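Local coordinates for extracellular solute-binding protein family 1 (Arthrobacter chlorophenolicus, PDB 4R2F) that binds the disaccharide laminaribiose and, as an extracellular solute-binding protein, probably hands sugars to a membrane transporter for uptake, at residues T174-L179 with A298-D303; V293-A298 with V370-P375; L214-G219 with N231-E236. All blocks are in the same frame, centred on the assembly; numbering follows the deposited sequence.

Contact 1 (T174-L179 with A298-D303); sequences TDWASL and AGPHGD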
loop_
_atom_site.group_PDB
_atom_site.type_symbol
_atom_site.label_atom_id
_atom_site.label_comp_id
_atom_site.label_asym_id
_atom_site.label_seq_id
_atom_site.Cartn_x
_atom_site.Cartn_y
_atom_site.Cartn_z
ATOM N N THR A 174 -7.846 -21.928 -2.141
ATOM C CA THR A 174 -6.876 -21.891 -3.238
ATOM C C THR A 174 -7.407 -21.088 -4.409
ATOM O O THR A 174 -6.681 -20.836 -5.368
ATOM C CB THR A 174 -6.567 -23.305 -3.731
ATOM O OG1 THR A 174 -7.789 -23.931 -4.125
ATOM C CG2 THR A 174 -5.913 -24.126 -2.623
ATOM N N ASP A 175 -8.677 -20.691 -4.336
ATOM C CA ASP A 175 -9.306 -19.945 -5.410
ATOM C C ASP A 175 -10.570 -19.292 -4.922
ATOM O O ASP A 175 -10.945 -19.480 -3.754
ATOM C CB ASP A 175 -9.576 -20.847 -6.626
ATOM C CG ASP A 175 -10.479 -22.054 -6.320
ATOM O OD1 ASP A 175 -11.162 -22.156 -5.272
ATOM O OD2 ASP A 175 -10.499 -22.926 -7.194
ATOM N N TRP A 176 -11.220 -18.528 -5.797
ATOM C CA TRP A 176 -12.407 -17.750 -5.398
ATOM C C TRP A 176 -13.547 -18.648 -4.923
ATOM O O TRP A 176 -14.193 -18.352 -3.926
ATOM C CB TRP A 176 -12.878 -16.839 -6.534
ATOM C CG TRP A 176 -11.954 -15.693 -6.778
ATOM C CD1 TRP A 176 -10.677 -15.547 -6.284
ATOM C CD2 TRP A 176 -12.201 -14.536 -7.581
ATOM N NE1 TRP A 176 -10.144 -14.362 -6.705
ATOM C CE2 TRP A 176 -11.048 -13.724 -7.512
ATOM C CE3 TRP A 176 -13.290 -14.094 -8.337
ATOM C CZ2 TRP A 176 -10.950 -12.502 -8.174
ATOM C CZ3 TRP A 176 -13.194 -12.878 -8.978
ATOM C CH2 TRP A 176 -12.030 -12.099 -8.898
ATOM N N ALA A 177 -13.765 -19.752 -5.627
ATOM C CA ALA A 177 -14.827 -20.684 -5.288
ATOM C C ALA A 177 -14.569 -21.282 -3.913
ATOM O O ALA A 177 -15.481 -21.381 -3.111
ATOM C CB ALA A 177 -14.941 -21.784 -6.346
ATOM N N SER A 178 -13.330 -21.665 -3.625
ATOM C CA SER A 178 -13.032 -22.192 -2.309
ATOM C C SER A 178 -13.077 -21.076 -1.220
ATOM O O SER A 178 -13.459 -21.346 -0.093
ATOM C CB SER A 178 -11.727 -23.007 -2.313
ATOM O OG SER A 178 -10.577 -22.229 -2.620
ATOM N N LEU A 179 -12.740 -19.829 -1.562
ATOM C CA LEU A 179 -12.869 -18.714 -0.598
ATOM C C LEU A 179 -14.321 -18.548 -0.138
ATOM O O LEU A 179 -14.607 -18.432 1.064
ATOM C CB LEU A 179 -12.320 -17.399 -1.193
ATOM C CG LEU A 179 -12.583 -16.064 -0.489
ATOM C CD1 LEU A 179 -12.157 -16.121 0.956
ATOM C CD2 LEU A 179 -11.870 -14.920 -1.218
ATOM N N ALA A 298 -6.161 -18.384 -6.853
ATOM C CA ALA A 298 -6.413 -18.234 -8.273
ATOM C C ALA A 298 -7.807 -17.700 -8.511
ATOM O O ALA A 298 -8.756 -18.096 -7.846
ATOM C CB ALA A 298 -6.236 -19.581 -8.974
ATOM N N GLY A 299 -7.918 -16.788 -9.470
ATOM C CA GLY A 299 -9.219 -16.350 -9.982
ATOM C C GLY A 299 -9.892 -17.467 -10.778
ATOM O O GLY A 299 -9.290 -18.525 -11.027
ATOM N N PRO A 300 -11.149 -17.252 -11.177
ATOM C CA PRO A 300 -11.924 -18.309 -11.822
ATOM C C PRO A 300 -11.397 -18.733 -13.210
ATOM O O PRO A 300 -11.741 -19.793 -13.672
ATOM C CB PRO A 300 -13.335 -17.703 -11.915
ATOM C CG PRO A 300 -13.125 -16.230 -11.846
ATOM C CD PRO A 300 -11.929 -16.019 -10.979
ATOM N N HIS A 301 -10.545 -17.923 -13.829
ATOM C CA HIS A 301 -9.886 -18.268 -15.076
ATOM C C HIS A 301 -8.426 -18.708 -14.867
ATOM O O HIS A 301 -7.697 -18.873 -15.822
ATOM C CB HIS A 301 -9.927 -17.061 -16.030
ATOM C CG HIS A 301 -11.305 -16.521 -16.267
ATOM N ND1 HIS A 301 -12.229 -17.156 -17.067
ATOM C CD2 HIS A 301 -11.909 -15.395 -15.819
ATOM C CE1 HIS A 301 -13.342 -16.446 -17.103
ATOM N NE2 HIS A 301 -13.174 -15.372 -16.352
ATOM N N GLY A 302 -7.995 -18.883 -13.627
ATOM C CA GLY A 302 -6.640 -19.330 -13.345
ATOM C C GLY A 302 -5.599 -18.255 -13.055
ATOM O O GLY A 302 -4.458 -18.580 -12.736
ATOM N N ASP A 303 -5.987 -16.984 -13.128
ATOM C CA ASP A 303 -5.054 -15.882 -12.934
ATOM C C ASP A 303 -4.600 -15.726 -11.473
ATOM O O ASP A 303 -5.377 -15.915 -10.537
ATOM C CB ASP A 303 -5.657 -14.561 -13.414
ATOM C CG ASP A 303 -6.052 -14.598 -14.884
ATOM O OD1 ASP A 303 -7.120 -15.155 -15.211
ATOM O OD2 ASP A 303 -5.310 -14.038 -15.704
#
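Backbone hydrogen bonds tie Ala298 to the start of helix 176-188 and the residues just before it. The N-H of Ala298 points almost straight at the carbonyl O of Thr174, with N and O 2.9 Å apart. In return, the O of Ala298 receives the N-H of Trp176 over 3.2 Å; this bond is bent, with an N-H...O angle of 136°. The two N-H...O bonds make a single beta bridge between Asp175 and Ala298. In addition, the O of Ala298 touches CA of Asp175 at 3.1 Å in a CH...O contact. The bridge sits exactly where a helix begins: Asp175 is the N-cap, and its OD1 takes the N-H of Ser178 at 2.8 Å. Just after Ala298, Gly299 to Gly302 form a type I turn in the loop joining strands 291-294 and 306-316.

The apolar part of the contact rests on the indole of Trp176. With CG anti to the carbonyl carbon (chi1 -71°), the ring lies against the loop and turns one face to it. Gly299 CA stands over the five-membered ring, 3.9 Å from its centroid and close to the normal, while Pro300 CD lies over the six-membered ring and touches CE3 of Trp176 at 3.5 Å. Replacing Trp176 by an alanine would probably leave Gly299 and Pro300 without the aromatic face they pack on and open a gap beside Phe240, whose ring stacks on the indole.

Contact 2 (V293-A298 with V370-P375); sequences VASPIA and VNEYVP
Tyr373, in the segment 370-375, reaches to the backbone of Ala294, where its OH donates a hydrogen bond to the carbonyl O over 2.5 Å. The donor stands above the plane of that carbonyl, while the oxygen lies at the ring edge, near the plane of the phenol. The hydroxyl also accepts the N-H of Leu158 and is thus engaged both as donor and as acceptor. A second side-chain bond runs beside it: Ser295 OG donates to OE1 of Glu372 at 2.7 Å, and OE1 receives it on its syn lone pair. The glutamate is extended beyond CG, which carries OE1 out to the serine.

Strand 291-294 pairs antiparallel with strand 145-161, to which Leu158 belongs, so the tyrosine ties its segment to two neighbouring strands of the mixed sheet. Helix 364-373 serves the backbone of Val293 as well, its N bonding to Asn365 OD1 and its O to Lys368 NZ.

Pro296, whose N has no hydrogen to give, contributes through its ring. Its CG sits over the centre of the Tyr373 ring, 3.9 Å from the centroid and 10° off the normal, and its CD meets OE1 of Glu372 at 3.3 Å. Val293 CG1 approaches CE1 of Tyr373 obliquely at 3.9 Å, the two side chains running antiparallel past one another.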
loop_
_atom_site.group_PDB
_atom_site.type_symbol
_atom_site.label_atom_id
_atom_site.label_comp_id
_atom_site.label_asym_id
_atom_site.label_seq_id
_atom_site.Cartn_x
_atom_site.Cartn_y
_atom_site.Cartn_z
ATOM N N VAL A 293 0.530 -16.198 7.170
ATOM C CA VAL A 293 0.357 -15.854 5.727
ATOM C C VAL A 293 -0.246 -17.021 4.973
ATOM O O VAL A 293 0.184 -18.165 5.144
ATOM C CB VAL A 293 1.693 -15.415 5.095
ATOM C CG1 VAL A 293 1.571 -15.239 3.582
ATOM C CG2 VAL A 293 2.149 -14.110 5.725
ATOM N N ALA A 294 -1.274 -16.730 4.177
ATOM C CA ALA A 294 -1.909 -17.733 3.315
ATOM C C ALA A 294 -1.337 -17.627 1.898
ATOM O O ALA A 294 -0.879 -16.561 1.489
ATOM C CB ALA A 294 -3.431 -17.531 3.293
ATOM N N SER A 295 -1.391 -18.718 1.136
ATOM C CA SER A 295 -0.907 -18.671 -0.252
ATOM C C SER A 295 -1.849 -17.847 -1.121
ATOM O O SER A 295 -3.054 -17.813 -0.866
ATOM C CB SER A 295 -0.771 -20.082 -0.829
ATOM O OG SER A 295 0.274 -20.794 -0.159
ATOM N N PRO A 296 -1.309 -17.180 -2.158
ATOM C CA PRO A 296 -2.191 -16.480 -3.097
ATOM C C PRO A 296 -3.194 -17.450 -3.701
ATOM O O PRO A 296 -2.932 -18.656 -3.770
ATOM C CB PRO A 296 -1.248 -15.932 -4.173
ATOM C CG PRO A 296 0.134 -16.135 -3.677
ATOM C CD PRO A 296 0.108 -17.122 -2.549
ATOM N N ILE A 297 -4.350 -16.934 -4.097
ATOM C CA ILE A 297 -5.410 -17.755 -4.671
ATOM C C ILE A 297 -5.623 -17.415 -6.134
ATOM O O ILE A 297 -5.338 -16.306 -6.591
ATOM C CB ILE A 297 -6.732 -17.569 -3.937
ATOM C CG1 ILE A 297 -7.239 -16.120 -4.053
ATOM C CG2 ILE A 297 -6.557 -17.971 -2.463
ATOM C CD1 ILE A 297 -8.475 -15.863 -3.216
ATOM N N ALA A 298 -6.161 -18.384 -6.853
ATOM C CA ALA A 298 -6.413 -18.234 -8.273
ATOM C C ALA A 298 -7.807 -17.700 -8.511
ATOM O O ALA A 298 -8.756 -18.096 -7.846
ATOM C CB ALA A 298 -6.236 -19.581 -8.974
ATOM N N VAL A 370 7.819 -12.992 0.169
ATOM C CA VAL A 370 8.867 -12.899 -0.842
ATOM C C VAL A 370 8.712 -13.959 -1.893
ATOM O O VAL A 370 8.775 -13.676 -3.087
ATOM C CB VAL A 370 10.274 -12.962 -0.183
ATOM C CG1 VAL A 370 11.401 -12.947 -1.212
ATOM C CG2 VAL A 370 10.447 -11.742 0.712
ATOM N N ASN A 371 8.485 -15.189 -1.458
ATOM C CA ASN A 371 8.521 -16.300 -2.388
ATOM C C ASN A 371 7.249 -16.479 -3.203
ATOM O O ASN A 371 7.326 -16.928 -4.313
ATOM C CB ASN A 371 8.848 -17.610 -1.668
ATOM C CG ASN A 371 10.289 -17.656 -1.168
ATOM O OD1 ASN A 371 11.097 -16.800 -1.493
ATOM N ND2 ASN A 371 10.595 -18.641 -0.347
ATOM N N GLU A 372 6.098 -16.137 -2.635
ATOM C CA GLU A 372 4.811 -16.401 -3.268
ATOM C C GLU A 372 4.111 -15.164 -3.744
ATOM O O GLU A 372 3.367 -15.239 -4.696
ATOM C CB GLU A 372 3.896 -17.179 -2.314
ATOM C CG GLU A 372 4.495 -18.543 -1.906
ATOM C CD GLU A 372 3.535 -19.454 -1.157
ATOM O OE1 GLU A 372 2.289 -19.295 -1.272
ATOM O OE2 GLU A 372 4.039 -20.370 -0.458
ATOM N N TYR A 373 4.320 -14.021 -3.101
ATOM C CA TYR A 373 3.621 -12.784 -3.545
ATOM C C TYR A 373 4.482 -11.888 -4.434
ATOM O O TYR A 373 4.019 -11.367 -5.457
ATOM C CB TYR A 373 3.056 -12.015 -2.315
ATOM C CG TYR A 373 1.878 -12.701 -1.674
ATOM C CD1 TYR A 373 2.045 -13.761 -0.768
ATOM C CD2 TYR A 373 0.577 -12.303 -1.979
ATOM C CE1 TYR A 373 0.944 -14.375 -0.168
ATOM C CE2 TYR A 373 -0.510 -12.941 -1.428
ATOM C CZ TYR A 373 -0.325 -13.965 -0.509
ATOM O OH TYR A 373 -1.421 -14.557 0.026
ATOM N N VAL A 374 5.748 -11.705 -4.093
ATOM C CA VAL A 374 6.579 -10.809 -4.893
ATOM C C VAL A 374 6.591 -11.167 -6.378
ATOM O O VAL A 374 6.430 -10.284 -7.217
ATOM C CB VAL A 374 8.002 -10.665 -4.317
ATOM C CG1 VAL A 374 8.947 -9.957 -5.300
ATOM C CG2 VAL A 374 7.923 -9.862 -3.044
ATOM N N PRO A 375 6.741 -12.465 -6.710
ATOM C CA PRO A 375 6.853 -12.813 -8.140
ATOM C C PRO A 375 5.621 -12.529 -9.001
ATOM O O PRO A 375 5.742 -12.446 -10.222
ATOM C CB PRO A 375 7.128 -14.321 -8.118
ATOM C CG PRO A 375 7.693 -14.596 -6.763
ATOM C CD PRO A 375 7.000 -13.630 -5.844
#

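Contact 3 (L214-G219 with N231-E236); sequences LNNGGG and NDRNVE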
loop_
_atom_site.group_PDB
_atom_site.type_symbol
_atom_site.label_atom_id
_atom_site.label_comp_id
_atom_site.label_asym_id
_atom_site.label_seq_id
_atom_site.Cartn_x
_atom_site.Cartn_y
_atom_site.Cartn_z
ATOM N N LEU A 214 -7.154 -7.316 -10.343
ATOM C CA LEU A 214 -5.862 -7.852 -10.817
ATOM C C LEU A 214 -5.809 -9.365 -10.744
ATOM O O LEU A 214 -5.340 -10.024 -11.661
ATOM C CB LEU A 214 -4.713 -7.252 -10.011
ATOM C CG LEU A 214 -4.554 -5.740 -10.119
ATOM C CD1 LEU A 214 -3.324 -5.331 -9.332
ATOM C CD2 LEU A 214 -4.444 -5.260 -11.545
ATOM N N ASN A 215 -6.352 -9.909 -9.661
ATOM C CA ASN A 215 -6.412 -11.343 -9.458
ATOM C C ASN A 215 -7.237 -12.053 -10.535
ATOM O O ASN A 215 -7.021 -13.221 -10.796
ATOM C CB ASN A 215 -6.965 -11.609 -8.064
ATOM C CG ASN A 215 -6.687 -13.003 -7.546
ATOM O OD1 ASN A 215 -6.289 -13.915 -8.271
ATOM N ND2 ASN A 215 -6.916 -13.173 -6.257
ATOM N N ASN A 216 -8.152 -11.354 -11.189
ATOM C CA ASN A 216 -8.911 -11.961 -12.274
ATOM C C ASN A 216 -8.425 -11.565 -13.665
ATOM O O ASN A 216 -9.188 -11.651 -14.633
ATOM C CB ASN A 216 -10.375 -11.563 -12.137
ATOM C CG ASN A 216 -11.317 -12.490 -12.895
ATOM O OD1 ASN A 216 -11.069 -13.690 -13.022
ATOM N ND2 ASN A 216 -12.438 -11.932 -13.352
ATOM N N GLY A 217 -7.170 -11.133 -13.778
ATOM C CA GLY A 217 -6.617 -10.731 -15.064
ATOM C C GLY A 217 -7.126 -9.384 -15.542
ATOM O O GLY A 217 -6.944 -9.037 -16.686
ATOM N N GLY A 218 -7.757 -8.614 -14.663
ATOM C CA GLY A 218 -8.285 -7.294 -15.017
ATOM C C GLY A 218 -7.363 -6.187 -14.616
ATOM O O GLY A 218 -6.151 -6.349 -14.651
ATOM N N GLY A 219 -7.947 -5.050 -14.254
ATOM C CA GLY A 219 -7.204 -3.854 -13.906
ATOM C C GLY A 219 -7.876 -2.609 -14.384
ATOM O O GLY A 219 -8.771 -2.658 -15.225
ATOM N N ASN A 231 -14.050 -3.417 -18.365
ATOM C CA ASN A 231 -13.608 -4.739 -18.830
ATOM C C ASN A 231 -14.360 -5.875 -18.104
ATOM O O ASN A 231 -14.592 -5.814 -16.893
ATOM C CB ASN A 231 -12.069 -4.815 -18.687
ATOM C CG ASN A 231 -11.572 -6.197 -18.384
ATOM O OD1 ASN A 231 -11.614 -6.637 -17.245
ATOM N ND2 ASN A 231 -11.091 -6.894 -19.403
ATOM N N ASP A 232 -14.747 -6.904 -18.845
ATOM C CA ASP A 232 -15.460 -8.061 -18.265
ATOM C C ASP A 232 -14.784 -8.782 -17.101
ATOM O O ASP A 232 -15.466 -9.450 -16.325
ATOM C CB ASP A 232 -15.702 -9.143 -19.313
ATOM C CG ASP A 232 -16.715 -8.735 -20.394
ATOM O OD1 ASP A 232 -16.964 -7.532 -20.666
ATOM O OD2 ASP A 232 -17.255 -9.666 -21.011
ATOM N N ARG A 233 -13.459 -8.752 -17.018
ATOM C CA ARG A 233 -12.786 -9.371 -15.877
ATOM C C ARG A 233 -12.991 -8.531 -14.620
ATOM O O ARG A 233 -13.097 -9.060 -13.521
ATOM C CB ARG A 233 -11.293 -9.558 -16.116
ATOM C CG ARG A 233 -10.946 -10.513 -17.244
ATOM C CD ARG A 233 -11.439 -11.895 -16.940
ATOM N NE ARG A 233 -10.964 -12.891 -17.889
ATOM C CZ ARG A 233 -9.828 -13.572 -17.800
ATOM N NH1 ARG A 233 -8.956 -13.362 -16.819
ATOM N NH2 ARG A 233 -9.554 -14.471 -18.729
ATOM N N ASN A 234 -13.037 -7.226 -14.800
ATOM C CA ASN A 234 -13.374 -6.341 -13.721
ATOM C C ASN A 234 -14.800 -6.553 -13.257
ATOM O O ASN A 234 -15.052 -6.546 -12.064
ATOM C CB ASN A 234 -13.160 -4.890 -14.110
ATOM C CG ASN A 234 -11.691 -4.548 -14.328
ATOM O OD1 ASN A 234 -10.792 -5.303 -13.918
ATOM N ND2 ASN A 234 -11.442 -3.389 -14.932
ATOM N N VAL A 235 -15.728 -6.770 -14.177
ATOM C CA VAL A 235 -17.132 -6.954 -13.786
ATOM C C VAL A 235 -17.268 -8.196 -12.946
ATOM O O VAL A 235 -17.924 -8.187 -11.898
ATOM C CB VAL A 235 -18.087 -7.047 -15.005
ATOM C CG1 VAL A 235 -19.502 -7.410 -14.573
ATOM C CG2 VAL A 235 -18.090 -5.729 -15.759
ATOM N N GLU A 236 -16.665 -9.276 -13.409
ATOM C CA GLU A 236 -16.660 -10.512 -12.636
ATOM C C GLU A 236 -16.084 -10.361 -11.229
ATOM O O GLU A 236 -16.568 -10.999 -10.294
ATOM C CB GLU A 236 -15.808 -11.558 -13.312
ATOM C CG GLU A 236 -16.541 -12.713 -13.908
ATOM C CD GLU A 236 -15.567 -13.797 -14.271
ATOM O OE1 GLU A 236 -15.734 -14.923 -13.770
ATOM O OE2 GLU A 236 -14.611 -13.498 -15.019
#
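The carboxamide of Asn234 grips both polar backbone atoms of Gly219 with its own N-H and C=O. Its OD1 accepts the N-H of Gly219 at 2.9 Å, in the carbonyl plane and on a lone pair. Its ND2 gives a nearly straight bond to the O of Gly219 at 2.8 Å, reaching that oxygen from above the plane of its carbonyl. ND2 also bonds to the carbonyl O of Val229, so the donor and acceptor ends of the amide are fixed by their partners, and turning it over would probably cost these bonds.

Glycines make this close approach possible. At Gly218 a side chain would collide with OD1 of Asn234, and at Gly217 one would run into NH1 of Arg233.

Asn216 forms the other half of the contact. With CG anti to the backbone N (chi1 -160°), its ND2 reaches across the first turn of helix 232-246 and donates to the O of Arg233 at 3.0 Å, again on a lone pair. A second, longer bond from ND2 meets OE2 of Glu236 at 3.2 Å from above the carboxylate plane; that oxygen has a stronger partner in His301 NE2. Arg233 answers the asparagine: bent at chi2 (-63°), its chain curls around the carbonyl O of Asn216, and NH1 bonds to this oxygen at 2.8 Å within the guanidinium plane. NH1 also forms a salt bridge to Asp303.

Two helix ends therefore meet here. Helix 204-215 stops in a Schellman motif with Gly217, at positive phi, as its C-prime residue, and helix 232-246 starts at the N-cap Asn231, whose OD1 takes the N-H of Asn234 and, weakly, that of Arg233.

Contact 1 is the nearest neighbour of both others, its centre about 13 Å from that of contact 2 and about 12 Å from that of contact 3; the centres of contacts 2 and 3 are about 19 Å apart. Along the chain, contact 3 falls wholly within the span between the two segments of contact 1, whereas contacts 1 and 2 alternate and share Ala298. The connection from strand 291-294 to strand 306-316 thus runs from the sheet and helix 364-373 in contact 2 to helix 176-188 in contact 1. It then meets the start of helix 232-246 through a salt bridge and a probable hydrogen bond, linking helices far apart in sequence to the mixed sheet.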